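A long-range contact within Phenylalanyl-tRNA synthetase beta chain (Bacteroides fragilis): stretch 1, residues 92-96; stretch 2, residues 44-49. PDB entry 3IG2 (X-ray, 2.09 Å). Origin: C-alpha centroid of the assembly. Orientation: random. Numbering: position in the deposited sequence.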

# COMPACT_ATOMS: atom_id res chain seq x y z
N CYS B 92 18.35 -21.06 -19.18
CA CYS B 92 17.79 -21.98 -20.16
C CYS B 92 18.91 -22.42 -21.08
O CYS B 92 19.96 -21.81 -21.10
CB CYS B 92 16.67 -21.32 -20.97
SG CYS B 92 15.25 -21.00 -19.95
N TYR B 93 18.66 -23.48 -21.83
CA TYR B 93 19.67 -24.17 -22.60
C TYR B 93 19.16 -24.45 -24.01
O TYR B 93 17.98 -24.70 -24.21
CB TYR B 93 20.06 -25.47 -21.88
CG TYR B 93 20.55 -25.20 -20.47
CD1 TYR B 93 21.90 -24.92 -20.23
CD2 TYR B 93 19.67 -25.15 -19.41
CE1 TYR B 93 22.36 -24.63 -18.96
CE2 TYR B 93 20.12 -24.86 -18.11
CZ TYR B 93 21.47 -24.61 -17.90
OH TYR B 93 21.95 -24.32 -16.64
N HIS B 94 20.09 -24.44 -24.97
CA HIS B 94 19.80 -24.49 -26.39
C HIS B 94 20.83 -25.36 -27.10
O HIS B 94 22.03 -25.33 -26.78
CB HIS B 94 19.79 -23.05 -26.96
CG HIS B 94 19.55 -22.96 -28.44
ND1 HIS B 94 18.29 -22.75 -28.98
CD2 HIS B 94 20.40 -23.01 -29.49
CE1 HIS B 94 18.39 -22.68 -30.30
NE2 HIS B 94 19.65 -22.85 -30.64
N PHE B 95 20.34 -26.16 -28.03
CA PHE B 95 21.19 -26.96 -28.89
C PHE B 95 21.08 -26.41 -30.30
O PHE B 95 19.98 -26.32 -30.85
CB PHE B 95 20.77 -28.44 -28.85
CG PHE B 95 21.33 -29.27 -29.98
CD1 PHE B 95 22.71 -29.46 -30.12
CD2 PHE B 95 20.49 -29.87 -30.92
CE1 PHE B 95 23.24 -30.24 -31.18
CE2 PHE B 95 20.99 -30.64 -31.98
CZ PHE B 95 22.38 -30.83 -32.11
N ASP B 96 22.21 -26.02 -30.87
CA ASP B 96 22.26 -25.58 -32.24
C ASP B 96 23.39 -26.33 -32.94
O ASP B 96 23.14 -27.10 -33.86
CB ASP B 96 22.52 -24.08 -32.29
CG ASP B 96 22.81 -23.57 -33.68
OD1 ASP B 96 22.62 -24.31 -34.68
OD2 ASP B 96 23.23 -22.40 -33.79
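Stretch 2, residues 44-49: SKNLVM

Stretch 1 runs as an extended strand through residues 92-95, with phi between -112° and -142° and psi between 122° and 165°. Stretch 2 starts differently: Ser44 and Lys45 form a 3-10 segment, closed by the backbone hydrogen bond from Leu47 N to Ser44 O (3.2 Å), and Asn46 follows at phi/psi -97/12. From Leu47 onward psi rises above 100° and the chain extends. The end-to-end vectors of the touching parts, CA 93 to 95 and CA 45 to 48, lie 130° apart, so the segments run in broadly opposed directions but well short of antiparallel.

The register is set at Phe95 and Asn46, whose CA atoms are 4.7 Å apart. Here Phe95 N donates to Asn46 O at 2.9 Å with an N-H...O angle of 158°. The return bond comes from a side chain: Asn46 ND2 reaches Phe95 O at 3.2 Å and 153°, which chi1 of -58° (m) allows. Asn46 CA also makes a CA-H...O contact with Phe95 O at 3.5 Å. Farther along, water 1 bridges the two backbones, accepting from Val48 N (2.9 Å to the water O) and donating to Tyr93 O (2.8 Å to the water O).

Among the side chains, Val48 points toward stretch 1, and its CG2 lies 3.4 Å from His94 N, 3.7 Å from Tyr93 CB and 4.2 Å from Phe95 CB. It thus packs against both backbone and apolar side-chain atoms. The CA-to-CB bond of Tyr93 points toward stretch 2, but the end of its side chain leads away. His94 does the reverse, bringing CE1 to 3.8 Å from Asn46 CB. Phe95 has the largest covered area, 72 Å²; Lys45 O meets its ring at the edge, 3.4 Å from Phe95 CD2.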

# COMPACT_ATOMS: atom_id res chain seq x y z
N SER B 44 11.41 -28.74 -30.51
CA SER B 44 11.93 -29.97 -29.97
C SER B 44 13.37 -30.24 -30.48
O SER B 44 14.22 -30.72 -29.73
CB SER B 44 10.92 -31.07 -30.30
OG SER B 44 11.53 -32.30 -30.46
N LYS B 45 13.65 -29.89 -31.73
CA LYS B 45 14.97 -30.17 -32.29
C LYS B 45 16.07 -29.33 -31.66
O LYS B 45 17.23 -29.67 -31.82
CB LYS B 45 14.99 -30.02 -33.81
CG LYS B 45 14.73 -28.62 -34.35
CD LYS B 45 14.93 -28.61 -35.91
CE LYS B 45 14.40 -27.32 -36.53
NZ LYS B 45 14.64 -26.13 -35.64
N ASN B 46 15.71 -28.24 -30.97
CA ASN B 46 16.73 -27.40 -30.29
C ASN B 46 16.92 -27.72 -28.80
O ASN B 46 17.58 -26.99 -28.07
CB ASN B 46 16.45 -25.91 -30.49
CG ASN B 46 16.40 -25.51 -31.95
OD1 ASN B 46 15.40 -24.97 -32.41
ND2 ASN B 46 17.47 -25.81 -32.69
N LEU B 47 16.35 -28.83 -28.35
CA LEU B 47 16.47 -29.22 -26.95
C LEU B 47 17.84 -29.80 -26.68
O LEU B 47 18.39 -30.51 -27.50
CB LEU B 47 15.42 -30.26 -26.55
CG LEU B 47 13.99 -29.78 -26.32
CD1 LEU B 47 13.04 -31.01 -26.34
CD2 LEU B 47 13.90 -29.01 -25.04
N VAL B 48 18.35 -29.51 -25.50
CA VAL B 48 19.57 -30.12 -25.02
C VAL B 48 19.19 -31.41 -24.32
O VAL B 48 18.75 -31.38 -23.18
CB VAL B 48 20.28 -29.16 -24.03
CG1 VAL B 48 21.58 -29.79 -23.46
CG2 VAL B 48 20.57 -27.84 -24.71
N MSE B 49 19.38 -32.54 -25.00
CA MSE B 49 18.97 -33.82 -24.47
C MSE B 49 20.04 -34.41 -23.57
O MSE B 49 21.26 -34.22 -23.78
CB MSE B 49 18.63 -34.83 -25.60
CG MSE B 49 17.61 -34.37 -26.64
SE MSE B 49 15.87 -34.07 -25.88
CE MSE B 49 15.43 -35.95 -25.48
O HOH W 1 17.01 -27.32 -24.14